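Local coordinates for uncharacterized protein RPA4178 (Rhodopseudomonas palustris, PDB 3LAG) that is of unknown function but belongs to the cupin family and holds a nickel ion in its barrel, consistent with a metal-dependent role, at residues A6-Q11 with T20-P25; V40-A45 with L90-K95; T50-D55 with D78-S83. One frame throughout, in Å; residues are numbered along the deposited sequence.

Contact 1 (A6-Q11 with T20-P25)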
loop_
_atom_site.group_PDB
_atom_site.type_symbol
_atom_site.label_atom_id
_atom_site.label_comp_id
_atom_site.label_asym_id
_atom_site.label_seq_id
_atom_site.Cartn_x
_atom_site.Cartn_y
_atom_site.Cartn_z
ATOM N N ALA B 6 -4.460 19.525 -1.454
ATOM C CA ALA B 6 -4.450 18.088 -1.222
ATOM C C ALA B 6 -4.130 17.850 0.250
ATOM O O ALA B 6 -3.394 18.631 0.859
ATOM C CB ALA B 6 -3.412 17.431 -2.098
ATOM N N LYS B 7 -4.661 16.771 0.816
ATOM C CA LYS B 7 -4.360 16.401 2.189
ATOM C C LYS B 7 -3.372 15.245 2.194
ATOM O O LYS B 7 -3.465 14.331 1.365
ATOM C CB LYS B 7 -5.640 15.972 2.903
ATOM C CG LYS B 7 -6.744 17.014 2.911
ATOM C CD LYS B 7 -8.040 16.416 3.462
ATOM C CE LYS B 7 -9.240 17.318 3.205
ATOM N NZ LYS B 7 -10.516 16.660 3.611
ATOM N N SER B 8 -2.434 15.277 3.135
ATOM C CA SER B 8 -1.492 14.173 3.297
ATOM C C SER B 8 -1.286 13.810 4.768
ATOM O O SER B 8 -1.319 14.677 5.633
ATOM C CB SER B 8 -0.144 14.499 2.649
ATOM O OG SER B 8 0.463 15.599 3.293
ATOM N N GLU B 9 -1.090 12.521 5.028
ATOM C CA GLU B 9 -0.785 12.017 6.361
ATOM C C GLU B 9 0.356 11.017 6.241
ATOM O O GLU B 9 0.263 10.026 5.502
ATOM C CB GLU B 9 -1.989 11.322 6.991
ATOM C CG GLU B 9 -1.681 10.762 8.373
ATOM C CD GLU B 9 -2.420 9.461 8.691
ATOM O OE1 GLU B 9 -3.143 8.937 7.814
ATOM O OE2 GLU B 9 -2.263 8.958 9.827
ATOM N N ILE B 10 1.440 11.282 6.958
ATOM C CA ILE B 10 2.571 10.364 6.960
ATOM C C ILE B 10 2.292 9.252 7.964
ATOM O O ILE B 10 2.296 9.479 9.172
ATOM C CB ILE B 10 3.899 11.091 7.242
ATOM C CG1 ILE B 10 4.186 12.098 6.122
ATOM C CG2 ILE B 10 5.049 10.105 7.338
ATOM C CD1 ILE B 10 5.316 13.067 6.396
ATOM N N GLN B 11 2.016 8.056 7.460
ATOM C CA GLN B 11 1.636 6.930 8.307
ATOM C C GLN B 11 2.839 6.212 8.893
ATOM O O GLN B 11 2.782 5.690 10.011
ATOM C CB GLN B 11 0.790 5.935 7.524
ATOM C CG GLN B 11 -0.562 6.473 7.114
ATOM C CD GLN B 11 -1.443 5.398 6.547
ATOM O OE1 GLN B 11 -0.998 4.279 6.314
ATOM N NE2 GLN B 11 -2.698 5.732 6.302
ATOM N N THR B 20 2.928 7.698 2.832
ATOM C CA THR B 20 2.041 8.850 2.940
ATOM C C THR B 20 0.699 8.558 2.308
ATOM O O THR B 20 0.623 8.103 1.165
ATOM C CB THR B 20 2.632 10.083 2.230
ATOM O OG1 THR B 20 3.952 10.326 2.726
ATOM C CG2 THR B 20 1.778 11.325 2.464
ATOM N N GLU B 21 -0.357 8.823 3.066
ATOM C CA GLU B 21 -1.714 8.761 2.548
ATOM C C GLU B 21 -2.092 10.110 1.953
ATOM O O GLU B 21 -2.036 11.136 2.636
ATOM C CB GLU B 21 -2.688 8.404 3.669
ATOM C CG GLU B 21 -4.135 8.354 3.237
ATOM C CD GLU B 21 -5.050 8.035 4.398
ATOM O OE1 GLU B 21 -4.558 7.995 5.547
ATOM O OE2 GLU B 21 -6.255 7.814 4.169
ATOM N N TRP B 22 -2.475 10.099 0.677
ATOM C CA TRP B 22 -2.924 11.299 -0.020
ATOM C C TRP B 22 -4.426 11.255 -0.224
ATOM O O TRP B 22 -4.967 10.255 -0.687
ATOM C CB TRP B 22 -2.218 11.442 -1.379
ATOM C CG TRP B 22 -0.787 11.841 -1.231
ATOM C CD1 TRP B 22 0.307 11.017 -1.196
ATOM C CD2 TRP B 22 -0.288 13.171 -1.061
ATOM N NE1 TRP B 22 1.457 11.756 -1.020
ATOM C CE2 TRP B 22 1.118 13.082 -0.944
ATOM C CE3 TRP B 22 -0.894 14.432 -1.007
ATOM C CZ2 TRP B 22 1.924 14.204 -0.766
ATOM C CZ3 TRP B 22 -0.089 15.549 -0.834
ATOM C CH2 TRP B 22 1.306 15.427 -0.718
ATOM N N ARG B 23 -5.091 12.346 0.141
ATOM C CA ARG B 23 -6.522 12.498 -0.092
ATOM C C ARG B 23 -6.742 13.785 -0.856
ATOM O O ARG B 23 -6.378 14.869 -0.392
ATOM C CB ARG B 23 -7.288 12.527 1.232
ATOM C CG ARG B 23 -7.337 11.183 1.901
ATOM C CD ARG B 23 -8.111 11.217 3.213
ATOM N NE ARG B 23 -8.319 9.867 3.719
ATOM C CZ ARG B 23 -9.376 9.112 3.439
ATOM N NH1 ARG B 23 -10.352 9.568 2.665
ATOM N NH2 ARG B 23 -9.465 7.897 3.951
ATOM N N LEU B 24 -7.328 13.661 -2.039
ATOM C CA LEU B 24 -7.590 14.816 -2.885
ATOM C C LEU B 24 -9.083 15.015 -3.054
ATOM O O LEU B 24 -9.744 14.273 -3.789
ATOM C CB LEU B 24 -6.928 14.667 -4.255
ATOM C CG LEU B 24 -5.482 15.146 -4.350
ATOM C CD1 LEU B 24 -4.545 14.221 -3.604
ATOM C CD2 LEU B 24 -5.089 15.251 -5.812
ATOM N N PRO B 25 -9.628 16.031 -2.375
ATOM C CA PRO B 25 -11.033 16.390 -2.598
ATOM C C PRO B 25 -11.256 16.847 -4.046
ATOM O O PRO B 25 -10.319 17.237 -4.731
ATOM C CB PRO B 25 -11.232 17.582 -1.657
ATOM C CG PRO B 25 -10.201 17.415 -0.602
ATOM C CD PRO B 25 -9.011 16.840 -1.308
#

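Contact 2 (V40-A45 with L90-K95)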
loop_
_atom_site.group_PDB
_atom_site.type_symbol
_atom_site.label_atom_id
_atom_site.label_comp_id
_atom_site.label_asym_id
_atom_site.label_seq_id
_atom_site.Cartn_x
_atom_site.Cartn_y
_atom_site.Cartn_z
ATOM N N VAL B 40 6.158 3.644 -4.867
ATOM C CA VAL B 40 5.049 2.796 -5.251
ATOM C C VAL B 40 3.765 3.538 -4.902
ATOM O O VAL B 40 3.659 4.146 -3.834
ATOM C CB VAL B 40 5.085 1.461 -4.469
ATOM C CG1 VAL B 40 3.816 0.621 -4.705
ATOM C CG2 VAL B 40 6.342 0.666 -4.808
ATOM N N VAL B 41 2.810 3.501 -5.822
ATOM C CA VAL B 41 1.480 4.036 -5.582
ATOM C C VAL B 41 0.524 2.880 -5.343
ATOM O O VAL B 41 0.488 1.922 -6.123
ATOM C CB VAL B 41 0.989 4.845 -6.804
ATOM C CG1 VAL B 41 -0.430 5.367 -6.592
ATOM C CG2 VAL B 41 1.957 5.983 -7.101
ATOM N N VAL B 42 -0.249 2.976 -4.264
ATOM C CA VAL B 42 -1.312 2.015 -3.985
ATOM C C VAL B 42 -2.628 2.763 -3.970
ATOM O O VAL B 42 -2.950 3.449 -2.990
ATOM C CB VAL B 42 -1.123 1.298 -2.635
ATOM C CG1 VAL B 42 -2.232 0.274 -2.437
ATOM C CG2 VAL B 42 0.244 0.625 -2.580
ATOM N N PRO B 43 -3.400 2.656 -5.062
ATOM C CA PRO B 43 -4.703 3.313 -5.044
ATOM C C PRO B 43 -5.632 2.623 -4.065
ATOM O O PRO B 43 -5.720 1.389 -4.019
ATOM C CB PRO B 43 -5.208 3.120 -6.480
ATOM C CG PRO B 43 -3.952 2.887 -7.296
ATOM C CD PRO B 43 -3.093 2.069 -6.375
HETATM N N MSE B 44 -6.322 3.430 -3.276
HETATM C CA MSE B 44 -7.274 2.903 -2.308
HETATM C C MSE B 44 -8.711 2.974 -2.820
HETATM O O MSE B 44 -9.635 2.466 -2.186
HETATM C CB MSE B 44 -7.160 3.660 -0.987
HETATM C CG MSE B 44 -5.781 3.579 -0.325
HETATM SE SE MSE B 44 -5.148 1.757 -0.001
HETATM C CE MSE B 44 -6.670 1.076 0.978
ATOM N N ALA B 45 -8.896 3.614 -3.966
ATOM C CA ALA B 45 -10.210 3.740 -4.563
ATOM C C ALA B 45 -10.019 3.918 -6.053
ATOM O O ALA B 45 -9.020 4.484 -6.473
ATOM C CB ALA B 45 -10.912 4.929 -3.973
ATOM N N LEU B 90 -2.075 5.682 -1.339
ATOM C CA LEU B 90 -0.864 5.705 -0.540
ATOM C C LEU B 90 0.332 5.760 -1.472
ATOM O O LEU B 90 0.341 5.158 -2.548
ATOM C CB LEU B 90 -0.776 4.486 0.394
ATOM C CG LEU B 90 -1.481 4.628 1.752
ATOM C CD1 LEU B 90 -2.949 4.979 1.627
ATOM C CD2 LEU B 90 -1.300 3.358 2.580
ATOM N N GLU B 91 1.326 6.527 -1.066
ATOM C CA GLU B 91 2.579 6.591 -1.778
ATOM C C GLU B 91 3.679 6.112 -0.851
ATOM O O GLU B 91 3.844 6.617 0.265
ATOM C CB GLU B 91 2.838 8.015 -2.193
ATOM C CG GLU B 91 3.553 8.111 -3.497
ATOM C CD GLU B 91 3.345 9.444 -4.143
ATOM O OE1 GLU B 91 2.603 9.515 -5.150
ATOM O OE2 GLU B 91 3.914 10.417 -3.622
ATOM N N ILE B 92 4.432 5.133 -1.333
ATOM C CA ILE B 92 5.462 4.479 -0.547
ATOM C C ILE B 92 6.814 4.806 -1.175
ATOM O O ILE B 92 7.115 4.355 -2.277
ATOM C CB ILE B 92 5.229 2.949 -0.495
ATOM C CG1 ILE B 92 3.844 2.633 0.090
ATOM C CG2 ILE B 92 6.313 2.270 0.324
ATOM C CD1 ILE B 92 2.743 2.460 -0.937
ATOM N N GLU B 93 7.600 5.627 -0.486
ATOM C CA GLU B 93 8.873 6.113 -0.995
ATOM C C GLU B 93 10.009 5.372 -0.314
ATOM O O GLU B 93 10.003 5.195 0.902
ATOM C CB GLU B 93 9.005 7.609 -0.726
ATOM C CG GLU B 93 7.992 8.463 -1.447
ATOM C CD GLU B 93 8.127 9.914 -1.062
ATOM O OE1 GLU B 93 7.630 10.284 0.026
ATOM O OE2 GLU B 93 8.737 10.682 -1.834
ATOM N N LEU B 94 10.994 4.941 -1.108
ATOM C CA LEU B 94 12.133 4.182 -0.578
ATOM C C LEU B 94 13.334 5.094 -0.332
ATOM O O LEU B 94 13.687 5.920 -1.192
ATOM C CB LEU B 94 12.540 3.042 -1.519
ATOM C CG LEU B 94 11.502 1.939 -1.727
ATOM C CD1 LEU B 94 10.830 1.594 -0.396
ATOM C CD2 LEU B 94 10.456 2.339 -2.778
ATOM N N LYS B 95 13.964 4.940 0.830
ATOM C CA LYS B 95 15.124 5.751 1.192
ATOM C C LYS B 95 16.408 5.021 0.862
ATOM O O LYS B 95 16.411 3.812 0.730
ATOM C CB LYS B 95 15.095 6.088 2.675
ATOM C CG LYS B 95 13.810 6.771 3.046
ATOM C CD LYS B 95 13.862 7.315 4.428
ATOM C CE LYS B 95 12.559 7.999 4.739
ATOM N NZ LYS B 95 12.614 8.531 6.103
#

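Contact 3 (T50-D55 with D78-S83)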
loop_
_atom_site.group_PDB
_atom_site.type_symbol
_atom_site.label_atom_id
_atom_site.label_comp_id
_atom_site.label_asym_id
_atom_site.label_seq_id
_atom_site.Cartn_x
_atom_site.Cartn_y
_atom_site.Cartn_z
ATOM N N THR B 50 -5.852 13.668 -12.400
ATOM C CA THR B 50 -5.222 14.546 -13.371
ATOM C C THR B 50 -3.742 14.732 -13.035
ATOM O O THR B 50 -3.380 15.054 -11.899
ATOM C CB THR B 50 -5.947 15.892 -13.421
ATOM O OG1 THR B 50 -7.297 15.674 -13.853
ATOM C CG2 THR B 50 -5.258 16.843 -14.382
ATOM N N ILE B 51 -2.886 14.502 -14.030
ATOM C CA ILE B 51 -1.456 14.716 -13.885
ATOM C C ILE B 51 -1.056 15.827 -14.837
ATOM O O ILE B 51 -1.325 15.738 -16.041
ATOM C CB ILE B 51 -0.648 13.452 -14.248
ATOM C CG1 ILE B 51 -1.111 12.271 -13.387
ATOM C CG2 ILE B 51 0.847 13.721 -14.093
ATOM C CD1 ILE B 51 -0.366 10.972 -13.644
ATOM N N VAL B 52 -0.451 16.885 -14.301
ATOM C CA VAL B 52 0.005 18.000 -15.120
ATOM C C VAL B 52 1.515 17.904 -15.263
ATOM O O VAL B 52 2.258 17.943 -14.273
ATOM C CB VAL B 52 -0.356 19.364 -14.519
ATOM C CG1 VAL B 52 -0.033 20.484 -15.525
ATOM C CG2 VAL B 52 -1.824 19.400 -14.105
ATOM N N ALA B 53 1.955 17.719 -16.505
ATOM C CA ALA B 53 3.369 17.583 -16.813
ATOM C C ALA B 53 4.025 18.958 -16.760
ATOM O O ALA B 53 3.333 19.976 -16.768
ATOM C CB ALA B 53 3.542 16.959 -18.196
ATOM N N PRO B 54 5.367 18.997 -16.700
ATOM C CA PRO B 54 6.034 20.304 -16.666
ATOM C C PRO B 54 5.654 21.216 -17.840
ATOM O O PRO B 54 5.700 22.433 -17.672
ATOM C CB PRO B 54 7.522 19.938 -16.716
ATOM C CG PRO B 54 7.589 18.573 -16.120
ATOM C CD PRO B 54 6.317 17.882 -16.542
ATOM N N ASP B 55 5.275 20.654 -18.988
ATOM C CA ASP B 55 4.919 21.480 -20.143
ATOM C C ASP B 55 3.481 21.985 -20.096
ATOM O O ASP B 55 3.010 22.638 -21.029
ATOM C CB ASP B 55 5.207 20.763 -21.476
ATOM C CG ASP B 55 4.198 19.674 -21.795
ATOM O OD1 ASP B 55 3.395 19.319 -20.914
ATOM O OD2 ASP B 55 4.208 19.165 -22.933
ATOM N N ASP B 78 2.313 18.012 -11.197
ATOM C CA ASP B 78 1.246 18.420 -10.282
ATOM C C ASP B 78 0.155 17.378 -10.434
ATOM O O ASP B 78 -0.122 16.948 -11.544
ATOM C CB ASP B 78 0.703 19.793 -10.686
ATOM C CG ASP B 78 -0.359 20.328 -9.731
ATOM O OD1 ASP B 78 -0.474 19.845 -8.582
ATOM O OD2 ASP B 78 -1.043 21.284 -10.151
ATOM N N VAL B 79 -0.453 16.956 -9.336
ATOM C CA VAL B 79 -1.542 16.002 -9.411
ATOM C C VAL B 79 -2.802 16.675 -8.887
ATOM O O VAL B 79 -2.785 17.325 -7.842
ATOM C CB VAL B 79 -1.192 14.730 -8.648
ATOM C CG1 VAL B 79 -2.427 13.908 -8.371
ATOM C CG2 VAL B 79 -0.141 13.945 -9.443
ATOM N N ARG B 80 -3.883 16.540 -9.644
ATOM C CA ARG B 80 -5.114 17.248 -9.341
ATOM C C ARG B 80 -6.320 16.345 -9.416
ATOM O O ARG B 80 -6.294 15.303 -10.072
ATOM C CB ARG B 80 -5.312 18.386 -10.333
ATOM C CG ARG B 80 -4.078 19.245 -10.497
ATOM C CD ARG B 80 -4.307 20.368 -11.479
ATOM N NE ARG B 80 -5.244 21.372 -10.989
ATOM C CZ ARG B 80 -4.894 22.484 -10.344
ATOM N NH1 ARG B 80 -5.822 23.346 -9.951
ATOM N NH2 ARG B 80 -3.621 22.738 -10.087
ATOM N N ASN B 81 -7.392 16.770 -8.761
ATOM C CA ASN B 81 -8.654 16.072 -8.861
ATOM C C ASN B 81 -9.703 16.936 -9.551
ATOM O O ASN B 81 -10.248 17.869 -8.948
ATOM C CB ASN B 81 -9.132 15.641 -7.483
ATOM C CG ASN B 81 -10.340 14.743 -7.550
ATOM O OD1 ASN B 81 -10.851 14.439 -8.636
ATOM N ND2 ASN B 81 -10.799 14.297 -6.387
ATOM N N GLU B 82 -9.956 16.633 -10.824
ATOM C CA GLU B 82 -10.982 17.336 -11.588
ATOM C C GLU B 82 -12.254 16.495 -11.697
ATOM O O GLU B 82 -13.167 16.830 -12.454
ATOM C CB GLU B 82 -10.468 17.715 -12.979
ATOM C CG GLU B 82 -9.126 18.452 -12.984
ATOM C CD GLU B 82 -9.167 19.811 -12.316
ATOM O OE1 GLU B 82 -10.277 20.322 -12.063
ATOM O OE2 GLU B 82 -8.083 20.377 -12.045
ATOM N N SER B 83 -12.300 15.403 -10.938
ATOM C CA SER B 83 -13.455 14.522 -10.916
ATOM C C SER B 83 -14.394 14.922 -9.785
ATOM O O SER B 83 -14.122 15.867 -9.032
ATOM C CB SER B 83 -13.017 13.060 -10.744
ATOM O OG SER B 83 -12.791 12.713 -9.379
HETATM O O HOH W 1 -9.283 14.335 -12.341
#

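Contact 1 (A6-Q11 with T20-P25)
Ser8 lies over one face of the Trp22 indole. Its CB is 3.6 Å from the centroid of the six-membered ring and 10° off the ring normal, a CH-pi contact. CG2 of Thr20 lies over the same face, near the rim, and touches Ser8 CB. Ala6 CB meets the edge of the ring instead, 4.0 Å from CZ3, and also packs on Leu24 CD1. Trp22 CG stands beside its backbone N (chi1 -73°), and from there the ring reaches Ser8. An alanine in place of Trp22 would probably leave Ser8 CB without its aromatic partner and open a gap beside Thr20. The strands of this antiparallel hairpin are tied by backbone bonds of the pairs Lys7-Arg23 and Glu9-Glu21. Glu21 is modelled in two positions. In one, Arg23 NE reaches Glu21 OE2 at 2.9 Å in a salt bridge, Gln11 NE2 gives OE1 a weak bond, and Glu9 OE1 is a doubtful 2.8 Å from Glu21 OE1. Gln11 also bonds Ser68 (through OE1) and Gly66 (through NE2) of the second subunit. Arg67 of that subunit forms a salt bridge with Glu9 OE2. If that conformer is occupied, the acids would probably need both arginines' charge, or a shared proton.

Contact 2 (V40-A45 with L90-K95)
Val40 and Ile92 form a hydrogen-bonded pair between two antiparallel strands of the cupin beta-barrel. Both backbone bonds of this pair are made. Val40 N gives to Ile92 O, and Ile92 N returns to Val40 O at 2.8 Å. Val42 and Leu90 repeat the pattern. Val42 N reaches Leu90 O almost straight, with 174° at the hydrogen, and Leu90 N gives to Val42 O. Two carbonyls take a CA-H...O contact as well: Val40 O from Glu91 CA and Leu90 O from Val41 CA. Val41 and Glu91 are the non-hydrogen-bonded pair between them, and their backbones bond outward. Val41 pairs with Tyr69 of strand 69-71, and Glu91 with Thr20 of strand 17-24. Glu91 sits on the same face as Val41; its side chain comes within about 4 Å of the bound nickel ion. A formic acid molecule, probably from the crystallisation liquor, lies beside it. Its nearest approach to Val41 is from OE1 to the CG2 methyl. The opposite face is apolar. Val40, Val42, Leu90 and Ile92 line it, and the second subunit packs there, its Val17 on Val40 and its Val42 on Leu90. Ile92 is modelled in two positions, and in one its CD1 lies 3.5 Å from Val42 CG2. Met44, a selenomethionine, follows the strand and sets its CG 3.7 Å from Leu90 CD1.

Contact 3 (T50-D55 with D78-S83)
Thr50 pairs with Arg80 through two backbone bonds, the shorter being Arg80 N to Thr50 O at 2.7 Å. Its CB lies against Arg80 CB. Its OG1 is anti to the carbonyl carbon (chi1 -62°) and touches Glu82 CG at 3.4 Å. A water links that hydroxyl to Glu82 N, 2.8 Å from each, and accepts from the amide. Ile51 turns to the other face with Val79, where CG1 and Val79 CG2 are in loose contact at 4.4 Å. Val52 returns to the face of Thr50. Its N bonds Asp78 O nearly straight, at 178°, and its O accepts from Asp78 N. Its CG2 packs on Arg80 CD at 3.7 Å. The arginine chain bends at chi3 (68°), and its guanidinium lies between two acids. In the guanidinium plane, NH2 bonds the syn side of Asp78 OD2 at 3.0 Å, while NE meets Glu82 OE2 nearly along the C-O axis. Two salt bridges thus hold the flat group by its edge. Asn81 OD1 accepts from Ser83 N in an Asx turn and also takes the Ser83 hydroxyl. The whole is an antiparallel strand pair of the cupin barrel, with a salt-bridge network on one face.

In the fold
All three contacts belong to one sheet that curves into the cupin barrel. Contact 1 and contact 2 are neighbours, their centres 11 Å apart, and strands 17-24 and 87-94 join them through Thr20 O and Glu91 N at 2.8 Å. Both also touch the second subunit. Contact 3 meets contact 1 where Asn81 ND2 lies 2.8 Å from Leu24 O. It does not touch contact 2: their centres are 17 Å apart, on opposite sides of the chain's centre, though it is nested in the loop contact 2 closes. A nickel ion is held by His33, His35 and His77. The side chain of Glu91 is about 4 Å from the nickel ion, Val79's about 5 Å and Trp22's about 6 Å.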